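Local coordinates for protein endoglucanase (Humicola insolens, PDB 1DYS) that hydrolyses internal beta-1,4-glucosidic linkages in cellulose, as an endoglucanase of glycoside hydrolase family 6, at residues 70-73 with 74-77; 105-108 with 109-113; 298-301 with 302-305. All coordinates share one frame; numbering follows the deposited sequence.

Interaction 1: residues 70-73 with 74-77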
# COMPACT_ATOMS: atom_id res chain seq x y z
N ARG A 70 23.80 -16.07 5.94
CA ARG A 70 24.71 -17.19 5.69
C ARG A 70 25.94 -16.77 4.90
O ARG A 70 27.03 -17.31 5.15
CB ARG A 70 23.98 -18.33 4.98
CG ARG A 70 22.88 -18.93 5.84
CD ARG A 70 22.15 -20.09 5.16
NE ARG A 70 21.41 -20.81 6.22
CZ ARG A 70 20.24 -21.38 6.00
NH1 ARG A 70 19.73 -21.39 4.78
NH2 ARG A 70 19.63 -21.98 7.04
N ALA A 71 25.84 -15.79 4.01
CA ALA A 71 26.99 -15.28 3.27
C ALA A 71 27.92 -14.47 4.17
O ALA A 71 29.15 -14.48 4.04
CB ALA A 71 26.55 -14.41 2.10
N ALA A 72 27.34 -13.76 5.13
CA ALA A 72 28.10 -12.94 6.06
C ALA A 72 28.93 -13.85 6.96
O ALA A 72 30.11 -13.69 7.19
CB ALA A 72 27.18 -12.04 6.89
N LYS A 73 28.26 -14.91 7.41
CA LYS A 73 28.90 -15.86 8.34
C LYS A 73 29.98 -16.64 7.61
O LYS A 73 30.98 -17.01 8.22
CB LYS A 73 27.75 -16.60 8.98
CG LYS A 73 27.72 -18.09 8.81
CD LYS A 73 28.35 -18.78 10.00
CE LYS A 73 27.60 -18.54 11.31
NZ LYS A 73 26.13 -18.35 11.11
N ALA A 74 29.85 -16.79 6.29
CA ALA A 74 30.88 -17.43 5.48
C ALA A 74 32.11 -16.54 5.30
O ALA A 74 33.18 -17.13 5.04
CB ALA A 74 30.36 -17.86 4.12
N ARG A 75 32.06 -15.22 5.47
CA ARG A 75 33.30 -14.44 5.36
C ARG A 75 33.83 -14.10 6.75
O ARG A 75 34.64 -13.19 6.93
CB ARG A 75 33.17 -13.20 4.50
CG ARG A 75 31.91 -12.42 4.78
CD ARG A 75 31.70 -11.26 3.82
NE ARG A 75 30.83 -10.30 4.51
CZ ARG A 75 29.53 -10.19 4.28
NH1 ARG A 75 28.92 -10.92 3.37
NH2 ARG A 75 28.82 -9.30 4.98
N GLY A 76 33.37 -14.86 7.75
CA GLY A 76 33.83 -14.74 9.11
C GLY A 76 33.05 -13.86 10.05
O GLY A 76 33.41 -13.72 11.22
N GLU A 77 31.95 -13.28 9.57
CA GLU A 77 31.15 -12.41 10.44
C GLU A 77 30.25 -13.22 11.35
O GLU A 77 30.06 -14.43 11.23
CB GLU A 77 30.34 -11.46 9.55
CG GLU A 77 31.19 -10.71 8.53
CD GLU A 77 30.39 -9.70 7.75
OE1 GLU A 77 29.19 -9.51 8.02
OE2 GLU A 77 31.00 -9.10 6.84

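Interaction 2: residues 105-108 with 109-113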
# COMPACT_ATOMS: atom_id res chain seq x y z
N SER A 105 -12.83 -8.93 9.58
CA SER A 105 -14.09 -9.28 8.92
C SER A 105 -13.91 -10.04 7.61
O SER A 105 -14.92 -10.35 6.96
CB SER A 105 -14.86 -7.98 8.70
OG SER A 105 -14.11 -7.06 7.92
N GLN A 106 -12.69 -10.34 7.18
CA GLN A 106 -12.39 -11.12 6.01
C GLN A 106 -11.51 -12.30 6.42
O GLN A 106 -10.45 -12.58 5.86
CB GLN A 106 -11.71 -10.31 4.89
CG GLN A 106 -12.52 -9.10 4.40
CD GLN A 106 -11.71 -8.26 3.43
OE1 GLN A 106 -10.49 -8.39 3.27
NE2 GLN A 106 -12.42 -7.32 2.79
N ASN A 107 -11.96 -13.00 7.47
CA ASN A 107 -11.31 -14.17 8.03
C ASN A 107 -9.85 -13.86 8.38
O ASN A 107 -8.99 -14.72 8.30
CB ASN A 107 -11.40 -15.35 7.06
CG ASN A 107 -11.00 -16.71 7.60
OD1 ASN A 107 -10.46 -17.52 6.82
ND2 ASN A 107 -11.26 -17.04 8.85
N GLY A 108 -9.57 -12.64 8.79
CA GLY A 108 -8.17 -12.21 8.97
C GLY A 108 -7.38 -12.91 10.02
O GLY A 108 -6.16 -13.13 9.86
N LEU A 109 -8.00 -13.26 11.15
CA LEU A 109 -7.30 -13.99 12.17
C LEU A 109 -6.81 -15.34 11.68
O LEU A 109 -5.63 -15.67 11.82
CB LEU A 109 -8.20 -14.14 13.42
CG LEU A 109 -7.47 -14.94 14.50
CD1 LEU A 109 -6.24 -14.13 14.97
CD2 LEU A 109 -8.37 -15.22 15.69
N ASN A 110 -7.66 -16.13 10.99
CA ASN A 110 -7.19 -17.40 10.46
C ASN A 110 -6.08 -17.24 9.42
O ASN A 110 -5.12 -18.00 9.46
CB ASN A 110 -8.34 -18.21 9.84
CG ASN A 110 -9.17 -18.86 10.94
OD1 ASN A 110 -10.41 -18.94 10.88
ND2 ASN A 110 -8.48 -19.33 11.97
N ARG A 111 -6.19 -16.27 8.52
CA ARG A 111 -5.22 -16.02 7.45
C ARG A 111 -3.86 -15.58 8.06
O ARG A 111 -2.81 -16.02 7.62
CB ARG A 111 -5.71 -15.00 6.45
CG ARG A 111 -7.02 -15.33 5.72
CD ARG A 111 -7.47 -14.16 4.84
NE ARG A 111 -8.54 -14.64 3.94
CZ ARG A 111 -9.23 -13.82 3.14
NH1 ARG A 111 -8.98 -12.51 3.07
NH2 ARG A 111 -10.18 -14.35 2.38
N TYR A 112 -3.95 -14.75 9.11
CA TYR A 112 -2.74 -14.36 9.83
C TYR A 112 -2.04 -15.57 10.44
O TYR A 112 -0.82 -15.71 10.30
CB TYR A 112 -3.06 -13.42 10.97
CG TYR A 112 -1.93 -12.82 11.76
CD1 TYR A 112 -1.13 -11.80 11.25
CD2 TYR A 112 -1.70 -13.26 13.05
CE1 TYR A 112 -0.12 -11.26 12.05
CE2 TYR A 112 -0.70 -12.71 13.84
CZ TYR A 112 0.08 -11.69 13.32
OH TYR A 112 1.07 -11.16 14.12
N LYS A 113 -2.81 -16.45 11.12
CA LYS A 113 -2.10 -17.64 11.61
C LYS A 113 -1.53 -18.53 10.51
O LYS A 113 -0.36 -18.94 10.57
CB LYS A 113 -3.05 -18.51 12.44
CG LYS A 113 -3.65 -17.73 13.59
CD LYS A 113 -4.61 -18.66 14.38
CE LYS A 113 -4.95 -17.98 15.70
NZ LYS A 113 -6.16 -18.59 16.32
O HOH W 1 -10.49 -15.67 11.06
O HOH W 2 -9.52 -17.66 4.01

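Interaction 3: residues 298-301 with 302-305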
# COMPACT_ATOMS: atom_id res chain seq x y z
N THR A 298 25.05 0.68 25.19
CA THR A 298 23.87 1.49 25.42
C THR A 298 23.85 2.30 26.69
O THR A 298 23.00 3.17 26.92
CB THR A 298 22.62 0.55 25.42
OG1 THR A 298 22.71 -0.27 26.59
CG2 THR A 298 22.63 -0.30 24.17
N ASN A 299 24.76 1.95 27.61
CA ASN A 299 24.83 2.63 28.91
C ASN A 299 23.52 2.56 29.67
O ASN A 299 23.13 3.50 30.36
CB ASN A 299 25.25 4.09 28.67
CG ASN A 299 26.67 4.18 28.16
OD1 ASN A 299 26.96 4.91 27.22
ND2 ASN A 299 27.55 3.44 28.82
N ASN A 300 22.77 1.47 29.51
CA ASN A 300 21.51 1.24 30.18
C ASN A 300 21.28 -0.27 30.18
O ASN A 300 21.19 -0.90 29.15
CB ASN A 300 20.36 1.99 29.49
CG ASN A 300 19.04 1.80 30.16
OD1 ASN A 300 18.77 0.81 30.82
ND2 ASN A 300 18.12 2.78 30.02
N PRO A 301 21.22 -0.84 31.36
CA PRO A 301 21.05 -2.25 31.62
C PRO A 301 19.79 -2.84 31.00
O PRO A 301 19.75 -4.02 30.65
CB PRO A 301 20.92 -2.46 33.15
CG PRO A 301 20.90 -1.05 33.68
CD PRO A 301 21.31 -0.07 32.62
N ASN A 302 18.75 -2.02 30.90
CA ASN A 302 17.48 -2.42 30.35
C ASN A 302 17.47 -2.37 28.83
O ASN A 302 16.44 -2.71 28.26
CB ASN A 302 16.42 -1.41 30.84
CG ASN A 302 16.43 -1.34 32.37
OD1 ASN A 302 16.62 -0.28 32.97
ND2 ASN A 302 16.20 -2.50 32.95
N VAL A 303 18.54 -1.90 28.22
CA VAL A 303 18.53 -1.74 26.76
C VAL A 303 19.60 -2.66 26.16
O VAL A 303 20.80 -2.41 26.25
CB VAL A 303 18.73 -0.28 26.34
CG1 VAL A 303 18.67 -0.14 24.82
CG2 VAL A 303 17.66 0.64 26.92
N ASP A 304 19.17 -3.77 25.56
CA ASP A 304 20.04 -4.68 24.87
C ASP A 304 20.86 -4.04 23.73
O ASP A 304 22.03 -4.33 23.48
CB ASP A 304 19.31 -5.87 24.23
CG ASP A 304 18.90 -6.95 25.20
OD1 ASP A 304 19.45 -7.04 26.32
OD2 ASP A 304 18.01 -7.77 24.85
N ALA A 305 20.22 -3.20 22.92
CA ALA A 305 20.94 -2.63 21.79
C ALA A 305 20.21 -1.44 21.19
O ALA A 305 18.99 -1.30 21.31
CB ALA A 305 21.15 -3.69 20.70

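Interaction 1: residues 70-73 with 74-77
Arg75 places CG between its backbone N and carbonyl carbon (chi1 45°) and then runs extended to NE, a course that carries the side chain back along the last helical turn and lays one face of its guanidinium over CA of Ala72. Glu77 reaches the same alanine by another route. With CG anti to the carbonyl carbon (chi1 -52°) and the chain straight beyond it, the methylenes of Glu77 skirt the oxygen of Ala72, and OE1 ends 3.4 Å from Ala72 CB. The two charged ends join beside this methyl in a salt bridge, Arg75 NE to Glu77 OE2 at 2.6 Å. OE2 is approached from above the carboxylate plane, and a weak bond from Arg75 NH2 to the same oxygen helps to restrict the turning of both groups.

Beneath them the backbone closes in a Schellman motif. Glu77 N donates to Ala72 O at 3.0 Å and Gly76 N to Lys73 O at 3.2 Å, with Gly76, at positive phi, as the C-prime residue; a side chain there would jam against the carbonyl oxygen of Arg75. Ala72 O also accepts from Arg75 N at 3.0 Å, and its two donors come from opposite faces of the carbonyl plane. A nearly straight CA-H...O contact from Lys73 CA to Glu77 O (3.4 Å) adds to the closure.

Arg70 makes a salt bridge with Asp129, while Ala72 packs on Leu12 and Pro79, so that helix 60-74 ends against the start of strand 79-85 in the parallel sheet.

Interaction 2: residues 105-108 with 109-113
The side chains of Asn107 and Asn110 cross at a slant, their amide planes 68° apart. Asn107 holds CG anti to its backbone N (chi1 -169°), which sends its amide toward Asn110, and ND2 of Asn107 gives a hydrogen bond to Asn110 OD1 at 2.9 Å, the acceptor lying in the donor's amide plane. Arg111 takes a different attitude: its extended chain doubles back along the loop until one guanidinium face lies over Gln106 O, which is 3.2 Å from Arg111 CZ and offset toward the rim of the group. Water 2 sits at the guanidinium edge, in plane, accepting from Arg111 NE and donating to Asn107 OD1. Asn107 is the N-cap of helix 108-126, yet its side chain makes no capping bond; instead water 1 accepts from Asn110 N at 2.9 Å. The first helical backbone bonds run from Arg111 N to Asn107 O (3.2 Å) and from Tyr112 N to Gly108 O (2.8 Å). An alanine in place of Arg111 is likely to uncover Gln106 O, cost water 2 its donor at NE, and open a gap against Phe57 of the second subunit, on which the arginine packs. Tyr112 OH bonds to Glu137, its side chain about 11 Å from that of Asp92, a probable proton donor.

Interaction 3: residues 298-301 with 302-305
Thr298 and Val303 meet on the buried side of this turn, where the threonine hydroxyl is wedged among backbone oxygens. OG1 lies 2.9 Å from Val303 O and 3.0 Å from Asn300 O, two acceptors competing for its one proton. Its other branch, CG2, presses on the new strand, 3.7 Å from Ala305 CA. Val303 divides its branches: CG1 lies 4.0 Å from Thr298 CG2, and CG2 abuts the Asn300 amide, 3.7 Å from CG of Asn300, the two side chains crossing at about a right angle. Val303 also packs on Tyr226 and on Ala247 of helix 243-255. The type I beta turn from Asn300 to Val303 belongs to this tight part, closed by Val303 N donating to Asn300 O at 3.0 Å, from above the carbonyl plane. Asn300, with CG trans to its own N (chi1 -179°), swings OD1 to the backbone N of buried Asn302 at 2.8 Å, forming an Asx turn within the beta turn.

The outer side is looser: Pro301, at the second position of the turn, is exposed and adds to the contact chiefly through the backbone bend it makes.

Both ends of the Asn300 amide are engaged, since ND2 bonds to Ser244 and Thr248 on helix 243-255. Such bonding should fix the rotation of the amide and satisfy polar atoms as the chain enters strand 303-307, which runs parallel to strand 262-266 in the central sheet.

Overall arrangement
All three contacts are local, and each marks a passage between loop and regular structure: interaction 1 ends a helix, interaction 2 begins one, and interaction 3 leads into a strand. They share no helix or strand and do not touch, their centres lying 27 to 38 Å apart. Residues 70-77 form a surface contact, dominated by a backbone helix ending and a salt bridge between two residues that follow the helix. Residues 105-113 are partly buried; there waters and amides supply the polar links, and the second subunit lies alongside. Residues 298-305 are mostly buried, relying on neutral side chains and backbone oxygens. Interactions 2 and 3 lie on opposite sides of the chain's centre.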